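PDB 3UIF: sulfonate ABC transporter, periplasmic sulfonate-binding protein SsuA from Methylobacillus flagellatus, which probably binds sulfonates or related sulfate esters in the periplasm and delivers them to an ABC importer for uptake. Local coordinates for residues A[196-201]-A[282-287]; A[98-103]-A[267-272]; A[6-11]-A[215-220]; A[37-42]-A[222-227]. All blocks are in the same frame, centred on the assembly; numbering follows the deposited sequence.

Interaction 1 of 4, residues A[196-201]-A[282-287]; sequences VDWKLM and YRKAVA
K284 NZ is held by two acceptors, D197 OD1 and a water, each through a weak bond; W198 NE1, itself a donor, lies 3.8 Å from K284 NZ and shares the water. The setting is the two-lobed fold of type II periplasmic binding proteins, in which 196-201 belongs to the connection running from strand 185-190 of one sheet to strand 202-207 of the other, and 282-287 lies on helix 276-291. D197 OD1 makes a salt bridge with K284 NZ at 3.5 Å, a long one. The lysine chain is extended beyond CG and crosses the carboxylate obliquely, with its CD 3.6 Å from D197 OD1, so the acid meets methylene as well as ammonium. W198 uses its N-H on the water, 3.1 Å from NE1 and in the plane of the ring. That water also accepts from K284 NZ at 3.2 Å, and thereby links indole and ammonium. With a methionine here in place of K284, D197 would probably lose its charged mate on the helix and the water one of its two donors. D197 O is separately held by H281 ND1, which ties the short 3-10 turn 196-198 to the same helix. Farther along, the selenomethionine M201 packs beside Y282: M201 CB lies 4.4 Å from Y282 CE2, oblique to the ring.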
# COMPACT_ATOMS: atom_id res chain seq x y z
N VAL A 196 0.15 13.79 -2.25
CA VAL A 196 -0.28 12.44 -2.62
C VAL A 196 0.79 11.36 -2.42
O VAL A 196 0.46 10.25 -2.04
CB VAL A 196 -0.81 12.41 -4.08
CG1 VAL A 196 -1.17 10.99 -4.50
CG2 VAL A 196 -2.02 13.32 -4.23
N ASP A 197 2.06 11.69 -2.65
CA ASP A 197 3.17 10.73 -2.51
C ASP A 197 3.51 10.28 -1.08
O ASP A 197 4.25 9.32 -0.91
CB ASP A 197 4.44 11.23 -3.22
CG ASP A 197 4.85 12.61 -2.78
OD1 ASP A 197 5.94 12.78 -2.18
OD2 ASP A 197 4.05 13.54 -3.03
N TRP A 198 2.98 10.96 -0.07
CA TRP A 198 3.20 10.55 1.32
C TRP A 198 2.34 9.38 1.71
O TRP A 198 2.55 8.76 2.75
CB TRP A 198 2.91 11.68 2.27
CG TRP A 198 3.79 12.89 2.12
CD1 TRP A 198 4.41 13.37 0.97
CD2 TRP A 198 4.13 13.87 3.16
NE1 TRP A 198 5.11 14.52 1.23
CE2 TRP A 198 4.98 14.88 2.52
CE3 TRP A 198 3.84 13.99 4.52
CZ2 TRP A 198 5.49 15.95 3.22
CZ3 TRP A 198 4.36 15.09 5.21
CH2 TRP A 198 5.17 16.04 4.57
N LYS A 199 1.36 9.08 0.87
CA LYS A 199 0.48 7.95 1.09
C LYS A 199 1.17 6.66 0.69
O LYS A 199 2.08 6.67 -0.15
CB LYS A 199 -0.78 8.14 0.26
CG LYS A 199 -1.86 8.95 0.94
CD LYS A 199 -2.76 9.57 -0.12
CE LYS A 199 -3.73 10.57 0.49
NZ LYS A 199 -5.03 9.88 0.56
N LEU A 200 0.73 5.55 1.27
CA LEU A 200 1.28 4.22 0.94
C LEU A 200 0.82 3.71 -0.44
O LEU A 200 -0.32 3.95 -0.87
CB LEU A 200 0.95 3.20 2.04
CG LEU A 200 1.87 3.22 3.27
CD1 LEU A 200 2.40 4.62 3.57
CD2 LEU A 200 1.21 2.64 4.49
N MSE A 201 1.72 3.02 -1.12
CA MSE A 201 1.47 2.55 -2.49
C MSE A 201 1.77 1.07 -2.67
O MSE A 201 1.92 0.32 -1.70
CB MSE A 201 2.26 3.44 -3.45
CG MSE A 201 1.80 4.90 -3.34
SE MSE A 201 2.24 5.87 -5.00
CE MSE A 201 1.60 7.67 -4.51
N TYR A 282 8.19 6.73 -5.26
CA TYR A 282 9.16 5.65 -5.43
C TYR A 282 10.63 6.06 -5.27
O TYR A 282 11.40 5.37 -4.59
CB TYR A 282 8.91 4.89 -6.74
CG TYR A 282 7.84 3.86 -6.53
CD1 TYR A 282 8.18 2.57 -6.10
CD2 TYR A 282 6.48 4.17 -6.71
CE1 TYR A 282 7.20 1.62 -5.88
CE2 TYR A 282 5.50 3.21 -6.49
CZ TYR A 282 5.87 1.94 -6.06
OH TYR A 282 4.92 0.97 -5.83
N ARG A 283 10.99 7.19 -5.87
CA ARG A 283 12.26 7.85 -5.60
C ARG A 283 12.44 8.05 -4.08
O ARG A 283 13.48 7.73 -3.52
CB ARG A 283 12.36 9.20 -6.34
CG ARG A 283 13.63 9.98 -6.01
CD ARG A 283 13.68 11.41 -6.57
NE ARG A 283 12.89 12.40 -5.80
CZ ARG A 283 13.27 12.96 -4.65
NH1 ARG A 283 12.48 13.86 -4.06
NH2 ARG A 283 14.43 12.64 -4.08
N LYS A 284 11.42 8.59 -3.41
CA LYS A 284 11.53 8.88 -1.99
C LYS A 284 11.67 7.60 -1.16
O LYS A 284 12.56 7.49 -0.29
CB LYS A 284 10.35 9.70 -1.51
CG LYS A 284 10.48 11.18 -1.78
CD LYS A 284 9.31 11.94 -1.17
CE LYS A 284 9.53 13.44 -1.20
NZ LYS A 284 8.54 14.15 -0.33
N ALA A 285 10.81 6.63 -1.47
CA ALA A 285 10.78 5.35 -0.78
C ALA A 285 12.08 4.58 -0.92
O ALA A 285 12.51 3.93 0.04
CB ALA A 285 9.60 4.51 -1.25
N VAL A 286 12.72 4.62 -2.08
CA VAL A 286 13.98 3.90 -2.26
C VAL A 286 15.09 4.54 -1.45
O VAL A 286 15.94 3.84 -0.89
CB VAL A 286 14.35 3.71 -3.75
CG1 VAL A 286 15.77 3.20 -3.90
CG2 VAL A 286 13.39 2.72 -4.39
N ALA A 287 15.08 5.87 -1.35
CA ALA A 287 16.06 6.62 -0.55
C ALA A 287 15.91 6.30 0.93
O ALA A 287 16.92 6.09 1.62
CB ALA A 287 15.94 8.12 -0.78
O HOH W 1 6.45 16.52 -0.78

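Interaction 2 of 4, residues A[98-103]-A[267-272]; sequences TSNSYL and RQRWSP
R269 reaches across to T98 and N100 from a 3-10 turn that begins just after R267, whose O accepts the W270 N at 3.0 Å. Q268 closes the next step of the turn, its O taking the S271 N at 3.1 Å. Between them R269 leaves the turn with its first bond directed at 98-103, and its chain is then bent at both chi2 and chi3, which swings the guanidinium round to the backbone of T98. R269 NH2 lies 3.3 Å from T98 O, near the guanidinium plane, but an N-H...O angle of 121° makes this bond weak. The stronger holds are ionic: NH1 pairs with D262 and NH2 with E258. D262 OD2 also accepts N100 ND2, which explains why two donors, N100 ND2 and R269 NH1, come within 3.6 Å of each other; amide and guanidinium planes stand 69° apart, and N100 OD1 turns to T191. The place is the junction of the two lobes of a type II periplasmic binding protein, since 98-103 belongs to the connection from strand 89-94 of one sheet to strand 102-106 of the other. A glycerol, probably from the crystallisation liquor, bonds to R269 O and lies about 4 Å from the T98 side chain. W270 then turns to V229 and V232 of helix 215-233, and P272 rests on L226 of that same helix.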
# COMPACT_ATOMS: atom_id res chain seq x y z
N THR A 98 -2.83 3.09 -0.84
CA THR A 98 -3.43 2.12 0.02
C THR A 98 -3.84 2.69 1.40
O THR A 98 -4.95 2.40 1.87
CB THR A 98 -2.62 0.79 0.00
OG1 THR A 98 -3.36 -0.25 0.66
CG2 THR A 98 -1.25 0.92 0.60
N SER A 99 -3.01 3.56 2.00
CA SER A 99 -3.28 4.06 3.36
C SER A 99 -2.82 5.48 3.64
O SER A 99 -1.73 5.90 3.20
CB SER A 99 -2.59 3.16 4.39
OG SER A 99 -2.50 1.82 3.94
N ASN A 100 -3.61 6.22 4.41
CA ASN A 100 -3.12 7.42 5.06
C ASN A 100 -2.32 7.05 6.32
O ASN A 100 -2.36 5.91 6.80
CB ASN A 100 -4.27 8.38 5.41
CG ASN A 100 -4.94 8.97 4.19
OD1 ASN A 100 -4.35 9.77 3.45
ND2 ASN A 100 -6.19 8.58 3.96
N SER A 101 -1.58 8.02 6.85
CA SER A 101 -0.97 7.88 8.16
C SER A 101 -1.48 8.97 9.06
O SER A 101 -2.00 9.97 8.59
CB SER A 101 0.54 7.91 8.09
OG SER A 101 0.99 6.86 7.26
N TYR A 102 -1.32 8.77 10.37
CA TYR A 102 -2.00 9.58 11.37
C TYR A 102 -1.11 9.80 12.59
O TYR A 102 -0.44 8.87 13.04
CB TYR A 102 -3.29 8.87 11.82
CG TYR A 102 -4.26 8.53 10.70
CD1 TYR A 102 -4.13 7.36 9.95
CD2 TYR A 102 -5.30 9.39 10.40
CE1 TYR A 102 -5.02 7.07 8.93
CE2 TYR A 102 -6.20 9.11 9.38
CZ TYR A 102 -6.05 7.95 8.65
OH TYR A 102 -6.97 7.71 7.67
N LEU A 103 -1.13 11.02 13.12
CA LEU A 103 -0.51 11.31 14.41
C LEU A 103 -1.60 11.45 15.45
O LEU A 103 -2.54 12.24 15.28
CB LEU A 103 0.34 12.58 14.35
CG LEU A 103 1.23 12.93 15.56
CD1 LEU A 103 2.28 11.87 15.86
CD2 LEU A 103 1.89 14.28 15.34
N ARG A 267 -12.34 7.43 -6.30
CA ARG A 267 -11.82 6.95 -7.56
C ARG A 267 -10.31 7.10 -7.67
O ARG A 267 -9.60 6.19 -8.08
CB ARG A 267 -12.50 7.68 -8.71
CG ARG A 267 -12.24 7.05 -10.08
CD ARG A 267 -12.61 7.99 -11.22
NE ARG A 267 -14.05 8.17 -11.31
CZ ARG A 267 -14.68 8.72 -12.36
NH1 ARG A 267 -13.97 9.13 -13.41
NH2 ARG A 267 -16.00 8.85 -12.36
N GLN A 268 -9.81 8.27 -7.30
CA GLN A 268 -8.38 8.54 -7.36
C GLN A 268 -7.53 7.64 -6.44
O GLN A 268 -6.36 7.37 -6.74
CB GLN A 268 -8.11 10.03 -7.09
CG GLN A 268 -8.56 10.96 -8.21
CD GLN A 268 -7.80 10.74 -9.51
OE1 GLN A 268 -8.36 10.26 -10.51
NE2 GLN A 268 -6.51 11.07 -9.50
N ARG A 269 -8.12 7.14 -5.36
CA ARG A 269 -7.44 6.21 -4.48
C ARG A 269 -7.05 4.90 -5.18
O ARG A 269 -6.18 4.17 -4.70
CB ARG A 269 -8.27 5.93 -3.22
CG ARG A 269 -8.43 7.11 -2.27
CD ARG A 269 -7.15 7.53 -1.56
NE ARG A 269 -6.64 6.46 -0.71
CZ ARG A 269 -6.97 6.25 0.56
NH1 ARG A 269 -7.83 7.05 1.19
NH2 ARG A 269 -6.42 5.25 1.22
N TRP A 270 -7.69 4.64 -6.31
CA TRP A 270 -7.53 3.40 -7.04
C TRP A 270 -6.73 3.58 -8.29
O TRP A 270 -6.58 2.66 -9.08
CB TRP A 270 -8.92 2.83 -7.36
CG TRP A 270 -9.65 2.31 -6.14
CD1 TRP A 270 -10.55 2.99 -5.33
CD2 TRP A 270 -9.56 0.97 -5.55
NE1 TRP A 270 -11.01 2.20 -4.31
CE2 TRP A 270 -10.46 0.97 -4.38
CE3 TRP A 270 -8.86 -0.20 -5.86
CZ2 TRP A 270 -10.63 -0.16 -3.57
CZ3 TRP A 270 -9.04 -1.32 -5.04
CH2 TRP A 270 -9.91 -1.30 -3.92
N SER A 271 -6.18 4.78 -8.48
CA SER A 271 -5.51 5.15 -9.72
C SER A 271 -4.30 4.27 -10.05
O SER A 271 -3.47 4.02 -9.19
CB SER A 271 -5.12 6.62 -9.70
OG SER A 271 -4.37 6.97 -10.85
N PRO A 272 -4.22 3.79 -11.29
CA PRO A 272 -3.09 2.99 -11.75
C PRO A 272 -2.06 3.80 -12.53
O PRO A 272 -1.13 3.25 -13.10
CB PRO A 272 -3.77 1.98 -12.68
CG PRO A 272 -4.91 2.76 -13.26
CD PRO A 272 -5.37 3.71 -12.20

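Interaction 3 of 4, residues A[6-11]-A[215-220]; sequences KVVRIA and PEITQA
I217 has CG1 anti to its carbonyl carbon (chi1 -70°), and a nearly straight chi2 carries CD1 onward to K6, while the CG2 branch is left to meet V8. On the strand the matching methyl is V8 CG2, placed beside the backbone N. One side chain of the helix therefore touches two residues of the strand through two different branches. The alternation of a beta-strand accounts for the pair: K6 and V8, two positions apart, both direct their first side-chain bond at the helix. V8 CG2 and I217 CG2 lie 4.0 Å apart, methyl against methyl, as the two side chains slide past each other in opposite directions. K6 CD lies 3.8 Å from I217 CD1 and K6 CE is slightly farther, so the aliphatic shaft of the lysine passes the end of the isoleucine at an angle. The backbones stay well separated, the closest CA atoms being those of V8 and I217 at 8.9 Å, which is consistent with contact through side chains alone. In the first turn of the helix, E216 OE1 accepts I217 N at 3.0 Å with an N-H...O angle of 160°, using the lone pair that points away from its other oxygen. K6 NZ is 6.3 Å from that E216 OE1, too far for a salt bridge. In the fold, this is a helix packed on a sheet: V8 hydrogen-bonds through its backbone to the parallel strand 44-51 and touches F71 of strand 71-75, whereas I217 also meets I44 of strand 44-51 and F210 of helix 208-213.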
# COMPACT_ATOMS: atom_id res chain seq x y z
N LYS A 6 -2.72 -22.23 -18.88
CA LYS A 6 -1.43 -21.74 -18.39
C LYS A 6 -1.55 -21.40 -16.90
O LYS A 6 -2.36 -20.55 -16.52
CB LYS A 6 -1.00 -20.50 -19.16
CG LYS A 6 -0.51 -20.78 -20.57
CD LYS A 6 -1.08 -19.78 -21.58
CE LYS A 6 -0.32 -19.84 -22.90
NZ LYS A 6 -1.11 -19.25 -24.02
N VAL A 7 -0.76 -22.05 -16.07
CA VAL A 7 -0.78 -21.75 -14.64
C VAL A 7 0.04 -20.49 -14.38
O VAL A 7 1.21 -20.43 -14.71
CB VAL A 7 -0.25 -22.90 -13.77
CG1 VAL A 7 0.03 -22.40 -12.35
CG2 VAL A 7 -1.26 -24.03 -13.72
N VAL A 8 -0.61 -19.50 -13.79
CA VAL A 8 0.09 -18.29 -13.39
C VAL A 8 -0.06 -18.16 -11.88
O VAL A 8 -1.17 -18.10 -11.35
CB VAL A 8 -0.43 -17.07 -14.17
CG1 VAL A 8 0.18 -15.78 -13.62
CG2 VAL A 8 -0.07 -17.22 -15.65
N ARG A 9 1.08 -18.18 -11.21
CA ARG A 9 1.12 -18.09 -9.76
C ARG A 9 1.13 -16.64 -9.33
O ARG A 9 2.00 -15.87 -9.75
CB ARG A 9 2.34 -18.82 -9.19
CG ARG A 9 2.04 -20.19 -8.60
CD ARG A 9 2.93 -21.29 -9.19
NE ARG A 9 4.15 -20.77 -9.83
CZ ARG A 9 5.00 -21.50 -10.55
NH1 ARG A 9 4.80 -22.79 -10.75
NH2 ARG A 9 6.07 -20.91 -11.09
N ILE A 10 0.16 -16.29 -8.49
CA ILE A 10 0.01 -14.92 -7.98
C ILE A 10 -0.05 -14.88 -6.46
O ILE A 10 -0.90 -15.50 -5.83
CB ILE A 10 -1.21 -14.21 -8.61
CG1 ILE A 10 -1.21 -14.42 -10.13
CG2 ILE A 10 -1.17 -12.74 -8.26
CD1 ILE A 10 -2.27 -13.67 -10.90
N ALA A 11 0.88 -14.13 -5.87
CA ALA A 11 0.95 -13.99 -4.41
C ALA A 11 0.15 -12.79 -3.91
O ALA A 11 0.02 -11.78 -4.61
CB ALA A 11 2.39 -13.88 -3.96
N PRO A 215 4.91 -11.34 -22.53
CA PRO A 215 4.26 -10.03 -22.56
C PRO A 215 2.73 -10.13 -22.71
O PRO A 215 1.99 -9.34 -22.09
CB PRO A 215 4.88 -9.36 -23.80
CG PRO A 215 5.45 -10.47 -24.62
CD PRO A 215 5.89 -11.50 -23.63
N GLU A 216 2.27 -11.08 -23.53
CA GLU A 216 0.85 -11.28 -23.84
C GLU A 216 0.03 -11.61 -22.58
O GLU A 216 -0.98 -10.94 -22.27
CB GLU A 216 0.68 -12.40 -24.87
CG GLU A 216 1.99 -12.86 -25.53
CD GLU A 216 2.75 -13.94 -24.74
OE1 GLU A 216 2.54 -14.15 -23.52
OE2 GLU A 216 3.60 -14.60 -25.37
N ILE A 217 0.49 -12.63 -21.86
CA ILE A 217 -0.12 -13.03 -20.59
C ILE A 217 -0.09 -11.91 -19.55
O ILE A 217 -1.09 -11.68 -18.85
CB ILE A 217 0.56 -14.29 -20.00
CG1 ILE A 217 0.22 -15.52 -20.85
CG2 ILE A 217 0.16 -14.51 -18.54
CD1 ILE A 217 0.95 -16.76 -20.42
N THR A 218 1.05 -11.22 -19.45
CA THR A 218 1.20 -10.12 -18.50
C THR A 218 0.11 -9.11 -18.78
O THR A 218 -0.55 -8.62 -17.87
CB THR A 218 2.59 -9.46 -18.58
OG1 THR A 218 3.61 -10.43 -18.30
CG2 THR A 218 2.71 -8.30 -17.57
N GLN A 219 -0.09 -8.82 -20.06
CA GLN A 219 -1.13 -7.89 -20.51
C GLN A 219 -2.53 -8.36 -20.13
O GLN A 219 -3.35 -7.57 -19.68
CB GLN A 219 -1.05 -7.68 -22.02
CG GLN A 219 -2.01 -6.62 -22.53
CD GLN A 219 -1.70 -5.25 -21.97
OE1 GLN A 219 -0.66 -4.66 -22.28
NE2 GLN A 219 -2.61 -4.74 -21.12
N ALA A 220 -2.79 -9.65 -20.29
CA ALA A 220 -4.10 -10.19 -20.01
C ALA A 220 -4.40 -9.98 -18.52
O ALA A 220 -5.49 -9.55 -18.15
CB ALA A 220 -4.17 -11.65 -20.40

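Interaction 4 of 4, residues A[37-42]-A[222-227]; sequences EELRKQ and VTAYLK
E38 and A224 mark the closest backbone approach, with CA atoms 6.8 Å apart, where the two short helical segments run roughly antiparallel at 149° with axes 10.0 Å from each other. A224 CB points at the first helix and meets L39 CG at 3.9 Å, with L39 CD2 at nearly the same distance. Next to this apolar pair, the carboxylate of the extended E38 lies over the K227 shaft between CB and CE. E38 OE1 sits 3.7 Å from K227 CD, and E38 OE2 is 4.1 Å from K227 NZ, an attraction of opposite charges beyond salt-bridge range. An alanine here in place of E38 would strip the methylenes of K227 of this cover, and its ammonium would probably be left without the nearby negative charge and more able to swing. L39 also reaches A220 and I221 one turn earlier on the second helix, while F35 lies against A224 and Y225. Helix 35-41 lies in the connection from strand 6-17 to its parallel neighbour 44-51, and its packing beside helix 215-233 is typical of the helical layer over the sheet in an alpha/beta lobe of type II periplasmic binding proteins.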
# COMPACT_ATOMS: atom_id res chain seq x y z
N GLU A 37 -12.08 -15.85 -13.39
CA GLU A 37 -12.91 -16.33 -14.49
C GLU A 37 -12.57 -15.70 -15.84
O GLU A 37 -12.49 -16.41 -16.84
CB GLU A 37 -14.39 -16.19 -14.16
CG GLU A 37 -15.34 -16.56 -15.30
CD GLU A 37 -15.13 -17.97 -15.88
OE1 GLU A 37 -14.53 -18.85 -15.22
OE2 GLU A 37 -15.57 -18.19 -17.04
N GLU A 38 -12.35 -14.39 -15.87
CA GLU A 38 -12.00 -13.69 -17.11
C GLU A 38 -10.65 -14.11 -17.68
O GLU A 38 -10.46 -14.15 -18.92
CB GLU A 38 -12.02 -12.18 -16.89
CG GLU A 38 -13.42 -11.58 -16.79
CD GLU A 38 -13.39 -10.07 -16.64
OE1 GLU A 38 -12.34 -9.53 -16.21
OE2 GLU A 38 -14.42 -9.43 -16.97
N LEU A 39 -9.71 -14.42 -16.79
CA LEU A 39 -8.42 -14.95 -17.22
C LEU A 39 -8.52 -16.36 -17.73
O LEU A 39 -7.78 -16.75 -18.64
CB LEU A 39 -7.39 -14.83 -16.11
CG LEU A 39 -6.93 -13.36 -16.03
CD1 LEU A 39 -6.08 -13.12 -14.79
CD2 LEU A 39 -6.20 -12.95 -17.30
N ARG A 40 -9.45 -17.13 -17.15
CA ARG A 40 -9.71 -18.48 -17.59
C ARG A 40 -10.10 -18.51 -19.08
O ARG A 40 -9.58 -19.32 -19.84
CB ARG A 40 -10.76 -19.14 -16.69
CG ARG A 40 -10.82 -20.66 -16.81
CD ARG A 40 -11.60 -21.29 -15.65
NE ARG A 40 -11.50 -22.76 -15.68
CZ ARG A 40 -10.59 -23.47 -15.00
NH1 ARG A 40 -9.69 -22.86 -14.23
NH2 ARG A 40 -10.58 -24.81 -15.10
N LYS A 41 -10.98 -17.59 -19.48
CA LYS A 41 -11.37 -17.42 -20.90
C LYS A 41 -10.16 -17.17 -21.82
O LYS A 41 -10.17 -17.56 -22.99
CB LYS A 41 -12.37 -16.27 -21.05
CG LYS A 41 -13.70 -16.56 -20.38
CD LYS A 41 -14.47 -15.28 -20.05
CE LYS A 41 -15.84 -15.60 -19.47
NZ LYS A 41 -16.82 -14.50 -19.71
N GLN A 42 -9.13 -16.54 -21.28
CA GLN A 42 -7.90 -16.26 -22.01
C GLN A 42 -6.95 -17.47 -22.10
O GLN A 42 -5.87 -17.36 -22.69
CB GLN A 42 -7.15 -15.14 -21.32
CG GLN A 42 -6.73 -14.02 -22.24
CD GLN A 42 -7.77 -12.94 -22.25
OE1 GLN A 42 -8.32 -12.58 -21.21
NE2 GLN A 42 -8.07 -12.41 -23.43
N VAL A 222 -2.96 -7.61 -16.44
CA VAL A 222 -3.16 -6.18 -16.22
C VAL A 222 -4.52 -5.67 -16.73
O VAL A 222 -5.24 -4.97 -16.00
CB VAL A 222 -2.01 -5.34 -16.81
CG1 VAL A 222 -2.23 -3.87 -16.48
CG2 VAL A 222 -0.67 -5.82 -16.27
N THR A 223 -4.88 -6.02 -17.96
CA THR A 223 -6.19 -5.65 -18.47
C THR A 223 -7.29 -6.18 -17.54
O THR A 223 -8.18 -5.43 -17.15
CB THR A 223 -6.41 -6.15 -19.90
OG1 THR A 223 -5.53 -5.44 -20.79
CG2 THR A 223 -7.82 -5.93 -20.33
N ALA A 224 -7.21 -7.46 -17.17
CA ALA A 224 -8.21 -8.07 -16.29
C ALA A 224 -8.26 -7.38 -14.93
O ALA A 224 -9.34 -7.10 -14.42
CB ALA A 224 -7.98 -9.57 -16.15
N TYR A 225 -7.10 -7.11 -14.36
CA TYR A 225 -6.99 -6.36 -13.12
C TYR A 225 -7.71 -5.02 -13.15
O TYR A 225 -8.54 -4.74 -12.29
CB TYR A 225 -5.52 -6.11 -12.80
CG TYR A 225 -5.31 -5.36 -11.51
CD1 TYR A 225 -5.42 -6.01 -10.28
CD2 TYR A 225 -4.97 -4.01 -11.51
CE1 TYR A 225 -5.21 -5.33 -9.10
CE2 TYR A 225 -4.76 -3.31 -10.34
CZ TYR A 225 -4.88 -3.98 -9.13
OH TYR A 225 -4.67 -3.30 -7.94
N LEU A 226 -7.36 -4.19 -14.12
CA LEU A 226 -8.00 -2.88 -14.26
C LEU A 226 -9.52 -2.95 -14.44
O LEU A 226 -10.25 -2.06 -13.98
CB LEU A 226 -7.33 -2.07 -15.38
CG LEU A 226 -5.88 -1.71 -15.09
CD1 LEU A 226 -5.26 -0.96 -16.25
CD2 LEU A 226 -5.75 -0.90 -13.80
N LYS A 227 -10.01 -4.00 -15.10
CA LYS A 227 -11.46 -4.19 -15.21
C LYS A 227 -12.10 -4.23 -13.83
O LYS A 227 -13.09 -3.53 -13.60
CB LYS A 227 -11.80 -5.44 -16.00
CG LYS A 227 -11.90 -5.19 -17.48
CD LYS A 227 -11.81 -6.49 -18.26
CE LYS A 227 -12.96 -6.57 -19.25
NZ LYS A 227 -12.73 -7.66 -20.24

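Overall arrangement
The four contacts form two groups. Interactions 1 and 2 have centres 12 Å apart and meet through backbone pairing, with L200 O 2.7 Å from T98 N, where two connections pass between the sheets; this is probably the hinge region of the binding protein. Interactions 3 and 4, with centres 10 Å apart, share helix 215-233. Their centres lie 24 to 28 Å from those of the first pair, in the lobe that holds the N-terminal strand. P272 against L226 joins interaction 2 to interaction 4. Along the chain, segments 6-11, 37-42, 98-103 and 196-201 come first and their partners follow in the same order, so all four interlock and tie 215-287 to earlier parts of both lobes.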